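PDB 4YAR: 2-hydroxyethylphosphonate dioxygenase from Streptomyces viridochromogenes, which uses non-heme iron and O2 to cleave 2-hydroxyethylphosphonate into hydroxymethylphosphonate and formate during biosynthesis of the antibiotic phosphinothricin tripeptide. Local coordinates for residues 9-14 with 56-61; 79-84 with 381-386; 145-150 with 174-179; 160-165 with 309-314; 330-335 with 411-416. The protein carries 1 engineered substitution. All blocks are in the same frame, centred on the assembly; numbering follows the deposited sequence.

In the fold
Contacts 1 and 3 are buried and aromatic, but they serve different parts of the chain: contact 1 is part of the apolar core of an all-helical domain, whereas contact 3 puts a tryptophan-tyrosine-histidine cluster beside the metal site of a beta domain. The other three are more polar. Contact 2, at the surface, ties helix 78-82 to the turn before strand 385-388 through a histidine-carboxylate bond; contact 4 sets an arginine against a loop that binds cadmium; contact 5 pairs a proline-tyrosine CH-pi contact with a carboxylate at the start of helix 413-420. Contacts 3 and 5 touch, Val175 CG1 lying 3.8 Å from Leu331 CD1. Contact 1 stands apart, its nearest atoms about 16 Å from those of contact 5.

Contact 1 (9-14 with 56-61); sequences AHWMNA and LSVEPS
Trp11 meets Val58 face-on: CG1 of the valine sits over the middle of the six-membered ring, 3.7 Å from its centroid and only 16° off the ring normal. It is a clean CH-pi contact, with CD2 the nearest ring atom at 3.6 Å from Val58 CG1. On the opposite face of the indole, nearer the rim, lies His10 CD2, so the ring is held between the valine and its own helical neighbour. Leu56 packs along the same helix, between Trp11 and Met12. Its two methyls divide the job: CD1 reaches Trp11 CB at 4.1 Å, while CD2 rests against Met12, 4.0 Å from the CA and slightly farther from CG. Helix 49-55 ends in a Schellman motif with Ser57 as its positive-phi C-prime residue, and the apolar side chains before and after it both face helix 5-15. Leu63 packs on Trp11 and Val58 as well. The arrangement forms part of the hydrophobic core of a Cro/C1-type helix-turn-helix domain, joining its first helix to the loop that follows helix 49-55.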
# COMPACT_ATOMS: atom_id res chain seq x y z
N ALA A 9 -10.81 -21.23 -15.02
CA ALA A 9 -9.86 -21.98 -15.81
C ALA A 9 -8.78 -22.54 -14.91
O ALA A 9 -8.43 -23.71 -15.04
CB ALA A 9 -9.26 -21.13 -16.94
N HIS A 10 -8.27 -21.72 -13.99
CA HIS A 10 -7.27 -22.19 -13.00
C HIS A 10 -7.72 -23.44 -12.24
O HIS A 10 -6.99 -24.43 -12.11
CB HIS A 10 -6.93 -21.05 -11.98
CG HIS A 10 -6.24 -21.55 -10.75
ND1 HIS A 10 -4.95 -22.02 -10.76
CD2 HIS A 10 -6.69 -21.73 -9.49
CE1 HIS A 10 -4.62 -22.45 -9.55
NE2 HIS A 10 -5.67 -22.30 -8.77
N TRP A 11 -8.97 -23.45 -11.76
CA TRP A 11 -9.46 -24.59 -10.97
C TRP A 11 -9.82 -25.78 -11.82
O TRP A 11 -9.57 -26.94 -11.43
CB TRP A 11 -10.61 -24.19 -10.03
CG TRP A 11 -10.07 -23.41 -8.87
CD1 TRP A 11 -10.20 -22.08 -8.63
CD2 TRP A 11 -9.22 -23.92 -7.84
NE1 TRP A 11 -9.49 -21.72 -7.52
CE2 TRP A 11 -8.90 -22.84 -6.99
CE3 TRP A 11 -8.72 -25.19 -7.54
CZ2 TRP A 11 -8.09 -22.98 -5.88
CZ3 TRP A 11 -7.88 -25.33 -6.40
CH2 TRP A 11 -7.61 -24.24 -5.59
N MET A 12 -10.32 -25.56 -13.01
CA MET A 12 -10.44 -26.66 -13.94
C MET A 12 -9.10 -27.30 -14.23
O MET A 12 -8.99 -28.54 -14.22
CB MET A 12 -11.10 -26.25 -15.26
CG MET A 12 -12.57 -25.86 -15.10
SD MET A 12 -13.11 -24.95 -16.60
CE MET A 12 -12.99 -26.20 -17.85
N ASN A 13 -8.10 -26.48 -14.51
CA ASN A 13 -6.76 -27.05 -14.73
C ASN A 13 -6.22 -27.78 -13.48
O ASN A 13 -5.60 -28.87 -13.59
CB ASN A 13 -5.81 -25.95 -15.13
CG ASN A 13 -4.40 -26.47 -15.20
OD1 ASN A 13 -3.57 -26.25 -14.30
ND2 ASN A 13 -4.14 -27.23 -16.22
N ALA A 14 -6.47 -27.22 -12.32
CA ALA A 14 -6.00 -27.87 -11.07
C ALA A 14 -6.57 -29.24 -10.86
O ALA A 14 -5.87 -30.14 -10.44
CB ALA A 14 -6.28 -27.01 -9.89
N LEU A 56 -15.80 -28.48 -8.59
CA LEU A 56 -14.37 -28.18 -8.57
C LEU A 56 -13.81 -28.21 -7.15
O LEU A 56 -12.64 -27.89 -6.90
CB LEU A 56 -14.16 -26.81 -9.20
CG LEU A 56 -14.43 -26.76 -10.70
CD1 LEU A 56 -14.38 -25.35 -11.28
CD2 LEU A 56 -13.44 -27.66 -11.44
N SER A 57 -14.63 -28.64 -6.22
CA SER A 57 -14.31 -28.64 -4.79
C SER A 57 -13.71 -27.35 -4.23
O SER A 57 -12.71 -27.40 -3.48
CB SER A 57 -13.45 -29.85 -4.44
OG SER A 57 -13.91 -31.01 -5.12
N VAL A 58 -14.31 -26.21 -4.59
CA VAL A 58 -13.94 -24.90 -4.05
C VAL A 58 -15.13 -24.15 -3.47
O VAL A 58 -16.30 -24.51 -3.68
CB VAL A 58 -13.21 -23.97 -5.07
CG1 VAL A 58 -11.90 -24.60 -5.53
CG2 VAL A 58 -14.10 -23.57 -6.27
N GLU A 59 -14.81 -23.11 -2.71
CA GLU A 59 -15.81 -22.20 -2.20
C GLU A 59 -16.22 -21.26 -3.31
O GLU A 59 -15.38 -20.83 -4.09
CB GLU A 59 -15.23 -21.42 -1.01
CG GLU A 59 -14.88 -22.32 0.18
CD GLU A 59 -16.10 -23.06 0.75
OE1 GLU A 59 -17.07 -22.39 1.16
OE2 GLU A 59 -16.08 -24.31 0.79
N PRO A 60 -17.52 -20.92 -3.40
CA PRO A 60 -17.98 -20.07 -4.48
C PRO A 60 -17.16 -18.79 -4.69
O PRO A 60 -16.99 -18.35 -5.85
CB PRO A 60 -19.43 -19.78 -4.08
CG PRO A 60 -19.86 -21.01 -3.36
CD PRO A 60 -18.64 -21.42 -2.57
N SER A 61 -16.65 -18.21 -3.61
CA SER A 61 -15.81 -16.99 -3.65
C SER A 61 -14.44 -17.18 -4.31
O SER A 61 -13.74 -16.20 -4.70
CB SER A 61 -15.57 -16.50 -2.23
OG SER A 61 -14.85 -17.45 -1.47

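Contact 2 (79-84 with 381-386); sequences EEMHAS and EPDGSA. With CD (cadmium ion), chain J.
His82 and Asp383 form a histidine-carboxylate pair that fastens the short helix 78-82 to a type II beta turn, Glu381 to Gly384, leading into strand 385-388 of the seven-stranded antiparallel sheet. The bond from His82 NE2 to Asp383 OD2 is short and fairly straight, 2.8 Å with an N-H...O angle of 164°. The oxygen lies exactly in the imidazole plane and accepts through its anti lone pair, and the carboxylate stands nearly upright to the ring, the two planes 83° apart. Asp383 OD1 has its own partner, a salt bridge to Arg193. With both oxygens engaged, the carboxylate is fixed in rotation, and its charge would probably favour a protonated imidazole.

Met81 adds van der Waals packing against the aspartate. Its chi1 of -179° carries CG away from the backbone N, and a bend at chi2 lays the CE methyl 3.9 Å from Asp383 CG, while Met81 CG approaches Asp383 O at 3.7 Å. Leu101 and Tyr99 pack on the same methionine.

Like charges meet toward the surface, where Glu79 OE2 and Glu381 OE2 are 4.2 Å apart. A water bridges the two side chains, donating to Glu79 OE1 and to Glu381 OE2. Elsewhere on the helix, Glu80 binds a cadmium ion with both carboxylate oxygens, OE1 at 2.4 Å from the metal and OE2 at 2.6 Å.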
# COMPACT_ATOMS: atom_id res chain seq x y z
N GLU A 79 -18.35 19.02 -2.29
CA GLU A 79 -19.65 18.97 -1.62
C GLU A 79 -19.92 17.56 -1.06
O GLU A 79 -20.34 17.42 0.06
CB GLU A 79 -20.74 19.51 -2.59
CG GLU A 79 -20.59 20.99 -2.95
CD GLU A 79 -19.46 21.36 -4.00
OE1 GLU A 79 -18.80 20.47 -4.68
OE2 GLU A 79 -19.22 22.62 -4.14
N GLU A 80 -19.59 16.51 -1.80
CA GLU A 80 -19.74 15.12 -1.35
C GLU A 80 -18.86 14.75 -0.17
O GLU A 80 -19.24 13.95 0.75
CB GLU A 80 -19.48 14.15 -2.53
CG GLU A 80 -20.62 14.17 -3.57
CD GLU A 80 -20.28 13.56 -4.91
OE1 GLU A 80 -19.08 13.49 -5.33
OE2 GLU A 80 -21.25 13.15 -5.55
N MET A 81 -17.64 15.28 -0.22
CA MET A 81 -16.70 15.10 0.90
C MET A 81 -17.24 15.75 2.19
O MET A 81 -17.36 15.08 3.25
CB MET A 81 -15.37 15.66 0.50
CG MET A 81 -14.26 15.55 1.52
SD MET A 81 -14.23 16.89 2.72
CE MET A 81 -12.50 16.80 3.24
N HIS A 82 -17.68 17.01 2.06
CA HIS A 82 -18.26 17.72 3.22
C HIS A 82 -19.49 16.99 3.73
O HIS A 82 -19.63 16.78 4.94
CB HIS A 82 -18.68 19.14 2.82
CG HIS A 82 -17.54 20.01 2.42
ND1 HIS A 82 -17.71 21.20 1.72
CD2 HIS A 82 -16.20 19.86 2.58
CE1 HIS A 82 -16.52 21.75 1.50
NE2 HIS A 82 -15.59 20.95 2.00
N ALA A 83 -20.34 16.54 2.80
CA ALA A 83 -21.53 15.69 3.21
C ALA A 83 -21.22 14.35 3.89
O ALA A 83 -22.13 13.73 4.45
CB ALA A 83 -22.45 15.43 2.05
N SER A 84 -19.96 13.89 3.84
CA SER A 84 -19.59 12.60 4.47
C SER A 84 -19.31 12.75 5.93
O SER A 84 -19.14 11.73 6.63
CB SER A 84 -18.41 11.94 3.75
OG SER A 84 -17.19 12.65 3.99
N GLU A 381 -12.52 21.25 -6.98
CA GLU A 381 -12.18 22.36 -6.11
C GLU A 381 -11.54 21.82 -4.81
O GLU A 381 -11.53 20.59 -4.58
CB GLU A 381 -13.46 23.16 -5.78
CG GLU A 381 -14.02 23.89 -6.97
CD GLU A 381 -15.32 24.62 -6.63
OE1 GLU A 381 -15.24 25.72 -6.09
OE2 GLU A 381 -16.40 24.07 -6.88
N PRO A 382 -11.07 22.72 -3.91
CA PRO A 382 -10.49 22.23 -2.66
C PRO A 382 -11.37 21.34 -1.89
O PRO A 382 -12.59 21.58 -1.77
CB PRO A 382 -10.14 23.51 -1.89
CG PRO A 382 -9.92 24.55 -2.98
CD PRO A 382 -10.92 24.20 -4.04
N ASP A 383 -10.76 20.28 -1.37
CA ASP A 383 -11.47 19.13 -0.78
C ASP A 383 -12.08 18.09 -1.76
O ASP A 383 -12.40 16.96 -1.34
CB ASP A 383 -12.53 19.52 0.24
CG ASP A 383 -11.96 20.24 1.48
OD1 ASP A 383 -10.72 20.20 1.75
OD2 ASP A 383 -12.76 20.95 2.15
N GLY A 384 -12.25 18.44 -3.02
CA GLY A 384 -12.43 17.43 -4.06
C GLY A 384 -11.27 16.47 -4.15
O GLY A 384 -10.10 16.87 -3.88
N SER A 385 -11.57 15.24 -4.58
CA SER A 385 -10.53 14.21 -4.61
C SER A 385 -10.77 13.24 -5.73
O SER A 385 -11.90 13.16 -6.28
CB SER A 385 -10.52 13.46 -3.27
OG SER A 385 -11.79 12.92 -2.99
N ALA A 386 -9.72 12.47 -6.04
CA ALA A 386 -9.79 11.41 -6.97
C ALA A 386 -8.90 10.21 -6.64
O ALA A 386 -7.97 10.31 -5.82
CB ALA A 386 -9.43 11.94 -8.33
CD CD J . -19.66 12.93 -7.62
O HOH W 1 -17.30 21.25 -6.61
O HOH W 2 -17.50 14.04 -8.30

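Contact 3 (145-150 with 174-179). Engineered in segment 174-179: His176 (natural residue Glu).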
# COMPACT_ATOMS: atom_id res chain seq x y z
N GLY A 145 0.80 15.86 18.30
CA GLY A 145 0.75 14.44 18.10
C GLY A 145 1.12 13.69 19.36
O GLY A 145 2.09 14.07 20.05
N ARG A 146 0.33 12.68 19.68
CA ARG A 146 0.56 11.78 20.84
C ARG A 146 0.69 10.33 20.41
O ARG A 146 -0.19 9.81 19.68
CB ARG A 146 -0.56 11.91 21.87
CG ARG A 146 -0.31 11.24 23.21
CD ARG A 146 -1.53 11.31 24.11
NE ARG A 146 -1.32 10.57 25.36
CZ ARG A 146 -2.25 10.37 26.28
NH1 ARG A 146 -3.50 10.82 26.09
NH2 ARG A 146 -1.92 9.70 27.39
N TRP A 147 1.77 9.66 20.87
CA TRP A 147 2.09 8.26 20.51
C TRP A 147 2.37 7.33 21.70
O TRP A 147 2.97 6.29 21.51
CB TRP A 147 3.31 8.16 19.55
CG TRP A 147 3.03 8.94 18.40
CD1 TRP A 147 2.11 8.62 17.41
CD2 TRP A 147 3.42 10.29 18.16
NE1 TRP A 147 1.98 9.69 16.54
CE2 TRP A 147 2.75 10.73 17.00
CE3 TRP A 147 4.28 11.18 18.81
CZ2 TRP A 147 2.95 12.01 16.46
CZ3 TRP A 147 4.49 12.40 18.26
CH2 TRP A 147 3.83 12.82 17.10
N GLY A 148 1.91 7.69 22.90
CA GLY A 148 2.19 6.89 24.13
C GLY A 148 1.41 7.45 25.33
O GLY A 148 0.86 8.56 25.28
N GLU A 149 1.36 6.66 26.39
CA GLU A 149 0.62 6.98 27.57
C GLU A 149 1.27 8.11 28.31
O GLU A 149 0.62 9.08 28.67
CB GLU A 149 0.53 5.75 28.45
CG GLU A 149 -0.38 4.69 27.85
CD GLU A 149 -1.86 4.97 28.04
OE1 GLU A 149 -2.22 5.82 28.89
OE2 GLU A 149 -2.67 4.31 27.37
N GLU A 150 2.56 7.97 28.51
CA GLU A 150 3.35 8.93 29.23
C GLU A 150 3.73 10.08 28.25
O GLU A 150 3.99 9.81 27.09
CB GLU A 150 4.59 8.14 29.79
CG GLU A 150 5.38 8.74 30.96
CD GLU A 150 6.76 8.05 31.16
OE1 GLU A 150 6.82 6.81 31.22
OE2 GLU A 150 7.79 8.76 31.25
N TYR A 174 4.59 12.87 8.82
CA TYR A 174 5.34 11.74 9.31
C TYR A 174 4.65 10.41 8.98
O TYR A 174 3.42 10.34 8.71
CB TYR A 174 5.59 11.85 10.82
CG TYR A 174 4.38 11.47 11.68
CD1 TYR A 174 3.23 12.25 11.74
CD2 TYR A 174 4.43 10.30 12.45
CE1 TYR A 174 2.15 11.87 12.51
CE2 TYR A 174 3.37 9.93 13.24
CZ TYR A 174 2.24 10.71 13.29
OH TYR A 174 1.19 10.25 14.07
N VAL A 175 5.42 9.34 9.16
CA VAL A 175 4.91 8.00 8.98
C VAL A 175 4.75 7.39 10.33
O VAL A 175 5.71 7.27 11.10
CB VAL A 175 5.81 7.10 8.19
CG1 VAL A 175 5.18 5.70 8.16
CG2 VAL A 175 5.97 7.67 6.80
N HIS A 176 3.52 6.91 10.52
CA HIS A 176 3.07 6.31 11.72
C HIS A 176 3.41 4.83 11.58
O HIS A 176 3.17 4.17 10.53
CB HIS A 176 1.56 6.60 11.91
CG HIS A 176 1.00 6.09 13.19
ND1 HIS A 176 1.56 6.38 14.42
CD2 HIS A 176 -0.07 5.30 13.44
CE1 HIS A 176 0.86 5.79 15.37
NE2 HIS A 176 -0.16 5.15 14.80
N PRO A 177 4.05 4.30 12.62
CA PRO A 177 4.32 2.89 12.47
C PRO A 177 3.07 2.03 12.71
O PRO A 177 2.14 2.46 13.37
CB PRO A 177 5.37 2.63 13.55
CG PRO A 177 5.20 3.70 14.59
CD PRO A 177 4.55 4.86 13.90
N SER A 178 3.07 0.84 12.15
CA SER A 178 2.04 -0.16 12.39
C SER A 178 1.80 -0.38 13.90
O SER A 178 2.72 -0.40 14.66
CB SER A 178 2.49 -1.46 11.73
OG SER A 178 1.96 -2.57 12.41
N TYR A 179 0.53 -0.41 14.27
CA TYR A 179 0.06 -0.71 15.60
C TYR A 179 0.25 0.32 16.69
O TYR A 179 -0.34 0.17 17.74
CB TYR A 179 0.49 -2.13 16.06
CG TYR A 179 -0.32 -3.24 15.45
CD1 TYR A 179 -1.73 -3.18 15.40
CD2 TYR A 179 0.30 -4.41 14.98
CE1 TYR A 179 -2.49 -4.22 14.86
CE2 TYR A 179 -0.43 -5.45 14.44
CZ TYR A 179 -1.82 -5.36 14.39
OH TYR A 179 -2.52 -6.37 13.84
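Tyr174 carries its ring in the position between backbone N and carbonyl carbon (chi1 78°), and Trp147 swings its indole beside its own backbone N (chi1 -57°); together these torsions bring the two rings past each other from opposite directions. The indole N-H is the polar link. Trp147 NE1 donates to Tyr174 OH at 2.7 Å, and the oxygen sits near the indole plane, at the ring's edge. The bond is somewhat bent, and the benzene edge of the indole also turns toward the tyrosine face: an offset edge-to-face pair with planes 71° apart and Trp147 CZ2 3.5 Å from Tyr174 CZ. Tyr174 OH also bonds to Tyr184 OH, so this buried hydroxyl has two partners. Position 176, naturally a substrate-binding Glu, is an engineered histidine. In the conformer given, one of two, His176 joins the cluster rim to rim, its CE1 3.7 Å from Trp147 CD1; it lies doubtfully close to His182, a ligand of the bound cadmium and of iron in the enzyme. Trp147 follows strand 143-146 in the small three-stranded sheet, whereas Tyr174 and His176 lie on strand 173-176 at the border of the six-stranded sheet; the cluster joins the two.

Contact 4 (160-165 with 309-314). With CD (cadmium ion), chain H.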
# COMPACT_ATOMS: atom_id res chain seq x y z
N HIS A 160 3.60 20.85 12.95
CA HIS A 160 3.40 22.24 12.61
C HIS A 160 2.60 22.33 11.31
O HIS A 160 2.67 21.45 10.45
CB HIS A 160 4.74 22.95 12.44
CG HIS A 160 5.41 23.29 13.74
ND1 HIS A 160 5.17 24.46 14.43
CD2 HIS A 160 6.19 22.52 14.55
CE1 HIS A 160 5.84 24.42 15.58
NE2 HIS A 160 6.45 23.26 15.67
N ALA A 161 1.86 23.40 11.20
CA ALA A 161 1.29 23.84 9.97
C ALA A 161 2.16 24.93 9.43
O ALA A 161 2.74 25.66 10.17
CB ALA A 161 -0.10 24.41 10.20
N ASN A 162 2.18 25.07 8.11
CA ASN A 162 2.94 26.15 7.46
C ASN A 162 2.18 27.47 7.69
O ASN A 162 1.03 27.58 7.26
CB ASN A 162 3.06 25.86 6.01
CG ASN A 162 4.00 26.81 5.30
OD1 ASN A 162 4.43 27.77 5.86
ND2 ASN A 162 4.23 26.56 4.02
N HIS A 163 2.86 28.44 8.34
CA HIS A 163 2.28 29.77 8.54
C HIS A 163 2.75 30.79 7.47
O HIS A 163 2.28 31.94 7.46
CB HIS A 163 2.58 30.30 9.92
CG HIS A 163 2.51 29.27 11.00
ND1 HIS A 163 1.33 28.62 11.33
CD2 HIS A 163 3.46 28.81 11.83
CE1 HIS A 163 1.59 27.77 12.31
NE2 HIS A 163 2.88 27.89 12.65
N GLY A 164 3.70 30.39 6.63
CA GLY A 164 4.45 31.33 5.76
C GLY A 164 3.83 31.36 4.42
O GLY A 164 2.68 31.05 4.26
N GLY A 165 4.61 31.71 3.43
CA GLY A 165 4.22 31.49 2.07
C GLY A 165 4.53 30.02 1.69
O GLY A 165 5.12 29.15 2.46
N ASP A 309 12.09 20.74 5.58
CA ASP A 309 12.51 19.57 4.79
C ASP A 309 11.76 19.56 3.46
O ASP A 309 12.32 19.32 2.37
CB ASP A 309 12.21 18.19 5.50
CG ASP A 309 13.04 17.90 6.76
OD1 ASP A 309 14.22 18.31 6.93
OD2 ASP A 309 12.49 17.21 7.68
N SER A 310 10.43 19.70 3.47
CA SER A 310 9.71 19.61 2.23
C SER A 310 10.11 20.77 1.26
O SER A 310 10.26 20.58 0.07
CB SER A 310 8.18 19.58 2.45
OG SER A 310 7.87 18.45 3.18
N ARG A 311 10.29 21.96 1.81
CA ARG A 311 10.74 23.09 1.01
C ARG A 311 12.08 22.82 0.35
O ARG A 311 12.27 23.12 -0.84
CB ARG A 311 10.88 24.36 1.90
CG ARG A 311 9.59 25.10 2.14
CD ARG A 311 9.95 26.54 2.55
NE ARG A 311 8.80 27.23 3.10
CZ ARG A 311 8.55 27.40 4.40
NH1 ARG A 311 9.38 26.93 5.34
NH2 ARG A 311 7.48 28.06 4.76
N ARG A 312 13.01 22.23 1.11
CA ARG A 312 14.37 21.96 0.58
C ARG A 312 14.30 20.92 -0.51
O ARG A 312 15.12 20.91 -1.39
CB ARG A 312 15.28 21.40 1.63
CG ARG A 312 15.88 22.43 2.54
CD ARG A 312 16.83 21.75 3.48
NE ARG A 312 16.76 22.45 4.74
CZ ARG A 312 16.15 22.04 5.85
NH1 ARG A 312 15.57 20.85 5.95
NH2 ARG A 312 16.17 22.85 6.90
N SER A 313 13.29 20.04 -0.44
CA SER A 313 13.09 18.99 -1.44
C SER A 313 12.52 19.50 -2.75
O SER A 313 12.41 18.77 -3.72
CB SER A 313 12.23 17.91 -0.85
OG SER A 313 10.88 18.24 -0.96
N ARG A 314 12.12 20.76 -2.84
CA ARG A 314 11.38 21.17 -4.01
C ARG A 314 12.07 20.90 -5.31
O ARG A 314 13.27 21.08 -5.41
CB ARG A 314 11.08 22.67 -3.99
CG ARG A 314 9.78 22.99 -3.29
CD ARG A 314 9.65 24.52 -3.32
NE ARG A 314 10.47 25.13 -2.29
CZ ARG A 314 10.81 26.42 -2.27
NH1 ARG A 314 10.43 27.25 -3.24
NH2 ARG A 314 11.53 26.89 -1.25
CD CD H . 3.93 26.39 13.90
O HOH W 3 5.17 26.24 11.62
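Arg311 reaches from helix 307-312 across to the loop 160-165, its chain extended from CG to NE, and brings its NH2 up beside the amide of Asn162. The two flat groups are almost perpendicular, 86° apart. Arg311 NH2 comes within 3.3 Å of Asn162 OD1, but the angle is too poor for a hydrogen bond. NH2 of Arg311 points instead at Gly165 O: at 3.5 Å from Arg311 NH2 this is a long, weak bond, though a straight one, and the carbonyl oxygen lies in the guanidinium plane.

The loop is braced by its own asparagine. Asn162, with CG anti to its own N (chi1 -172°), turns its amide forward over the residues that follow. There OD1 accepts from Gly164 N at 2.8 Å, closing an Asx turn, while ND2 donates to Gly165 O at 3.2 Å and also to Ile169 O. Gly165 O therefore receives both the asparagine and the arginine. On the far side of the loop, His160 ND1 and His163 NE2 bind a cadmium ion together with Asp142. Arg311 NE has a weak, long ion pair with Asp166. The chemistry suggests that the loop's form rests mainly on Asn162, the arginine adding a weak polar tie from the helix.

Contact 5 (330-335 with 411-416); sequences HLPDLV and LGYQDW. With NA (sodium ion), chain L.
The start of helix 413-420 is held here by the type I beta turn Leu331 to Leu334, with Gly412 at the N-cap. Asp333 turns its carboxylate toward the first turn of the helix, where OD1 accepts from Tyr413 N at 2.8 Å through its syn lone pair. The bond is bent, with an N-H...O angle of 144°. Asp333 OD2 takes a water at 2.8 Å that also donates to Gln414 OE1 and accepts from Gln414 N, and a second bond comes from Asn202 ND2. A negative group so placed probably interacts favourably with the helix dipole.

Pro332 supplies the apolar half. Its CG sits 3.6 Å from the centroid of the Tyr413 ring and 10° off the normal, a CH-pi contact over the centre of one face; Gln414 CG lies against the opposite face, nearer the rim. Tyr413 reaches this place with its ring between backbone N and carbonyl carbon (chi1 82°), which folds the ring back over the proline and leaves its edge beside the Asp333 carboxylate. Just before the turn, His330 ND1 coordinates a sodium ion, as does Gln296. What results is a helix start whose first N-H, that of Tyr413, is met by a carboxylate from a beta turn distant in sequence, with a proline-tyrosine CH-pi contact alongside.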
# COMPACT_ATOMS: atom_id res chain seq x y z
N HIS A 330 11.45 1.17 4.80
CA HIS A 330 10.77 -0.08 5.18
C HIS A 330 9.38 -0.17 4.69
O HIS A 330 8.78 -1.23 4.90
CB HIS A 330 10.71 -0.23 6.71
CG HIS A 330 12.03 -0.08 7.37
ND1 HIS A 330 12.58 1.17 7.59
CD2 HIS A 330 12.89 -0.98 7.91
CE1 HIS A 330 13.76 1.05 8.13
NE2 HIS A 330 13.96 -0.25 8.39
N LEU A 331 8.86 0.91 4.06
CA LEU A 331 7.49 0.92 3.60
C LEU A 331 7.54 1.48 2.18
O LEU A 331 6.99 2.57 1.90
CB LEU A 331 6.57 1.78 4.50
CG LEU A 331 6.34 1.18 5.90
CD1 LEU A 331 5.77 2.21 6.87
CD2 LEU A 331 5.50 -0.08 5.81
N PRO A 332 8.14 0.71 1.24
CA PRO A 332 8.29 1.20 -0.14
C PRO A 332 7.03 1.47 -0.92
O PRO A 332 7.09 2.17 -1.95
CB PRO A 332 9.06 0.09 -0.83
CG PRO A 332 9.64 -0.73 0.26
CD PRO A 332 8.72 -0.62 1.41
N ASP A 333 5.92 0.88 -0.54
CA ASP A 333 4.67 1.05 -1.31
C ASP A 333 3.79 2.24 -0.83
O ASP A 333 2.72 2.44 -1.40
CB ASP A 333 3.84 -0.18 -1.21
CG ASP A 333 4.53 -1.45 -1.80
OD1 ASP A 333 5.43 -1.35 -2.61
OD2 ASP A 333 4.13 -2.57 -1.41
N LEU A 334 4.24 2.98 0.19
CA LEU A 334 3.57 4.17 0.76
C LEU A 334 4.28 5.47 0.35
O LEU A 334 5.47 5.67 0.65
CB LEU A 334 3.52 4.00 2.27
CG LEU A 334 2.89 5.09 3.14
CD1 LEU A 334 1.47 5.34 2.67
CD2 LEU A 334 2.89 4.69 4.63
N VAL A 335 3.61 6.35 -0.39
CA VAL A 335 4.32 7.49 -0.91
C VAL A 335 3.40 8.68 -0.70
O VAL A 335 2.13 8.55 -0.76
CB VAL A 335 4.64 7.33 -2.44
CG1 VAL A 335 5.19 8.58 -2.99
CG2 VAL A 335 5.65 6.19 -2.71
N LEU A 411 1.40 -2.64 -8.83
CA LEU A 411 2.66 -3.38 -8.62
C LEU A 411 3.35 -2.79 -7.41
O LEU A 411 3.58 -1.59 -7.35
CB LEU A 411 3.61 -3.23 -9.79
CG LEU A 411 3.22 -3.78 -11.13
CD1 LEU A 411 4.31 -3.55 -12.17
CD2 LEU A 411 2.99 -5.25 -11.01
N GLY A 412 3.61 -3.62 -6.40
CA GLY A 412 4.28 -3.18 -5.21
C GLY A 412 5.68 -3.75 -5.22
O GLY A 412 6.05 -4.49 -6.18
N TYR A 413 6.45 -3.44 -4.16
CA TYR A 413 7.90 -3.76 -4.22
C TYR A 413 8.13 -5.29 -4.23
O TYR A 413 9.03 -5.74 -4.90
CB TYR A 413 8.79 -3.02 -3.23
CG TYR A 413 8.81 -3.62 -1.84
CD1 TYR A 413 7.65 -3.71 -1.08
CD2 TYR A 413 9.93 -4.13 -1.30
CE1 TYR A 413 7.65 -4.26 0.19
CE2 TYR A 413 9.95 -4.67 -0.01
CZ TYR A 413 8.82 -4.76 0.73
OH TYR A 413 8.87 -5.33 2.04
N GLN A 414 7.25 -6.05 -3.60
CA GLN A 414 7.33 -7.53 -3.63
C GLN A 414 7.00 -8.12 -5.02
O GLN A 414 7.61 -9.12 -5.45
CB GLN A 414 6.37 -8.08 -2.59
CG GLN A 414 6.84 -7.85 -1.20
CD GLN A 414 5.70 -8.05 -0.20
OE1 GLN A 414 4.68 -7.30 -0.24
NE2 GLN A 414 5.86 -9.02 0.72
N ASP A 415 6.06 -7.49 -5.80
CA ASP A 415 5.82 -7.88 -7.22
C ASP A 415 7.08 -7.59 -8.03
O ASP A 415 7.51 -8.40 -8.90
CB ASP A 415 4.68 -7.04 -7.89
CG ASP A 415 3.30 -7.53 -7.57
OD1 ASP A 415 3.10 -8.67 -7.09
OD2 ASP A 415 2.31 -6.80 -7.81
N TRP A 416 7.73 -6.47 -7.74
CA TRP A 416 8.97 -6.16 -8.47
C TRP A 416 10.02 -7.21 -8.29
O TRP A 416 10.73 -7.61 -9.27
CB TRP A 416 9.50 -4.75 -8.17
CG TRP A 416 8.72 -3.68 -8.83
CD1 TRP A 416 7.94 -2.73 -8.23
CD2 TRP A 416 8.60 -3.45 -10.25
NE1 TRP A 416 7.36 -1.92 -9.18
CE2 TRP A 416 7.73 -2.34 -10.42
CE3 TRP A 416 9.15 -4.07 -11.38
CZ2 TRP A 416 7.42 -1.84 -11.69
CZ3 TRP A 416 8.82 -3.57 -12.66
CH2 TRP A 416 7.95 -2.48 -12.78
NA NA L . 11.93 2.38 9.54
O HOH W 4 4.72 -5.20 -2.03
O HOH W 5 9.39 2.00 8.96
O HOH W 6 13.63 2.99 10.39
O HOH W 7 10.81 2.19 8.66
O HOH W 8 12.36 3.35 7.16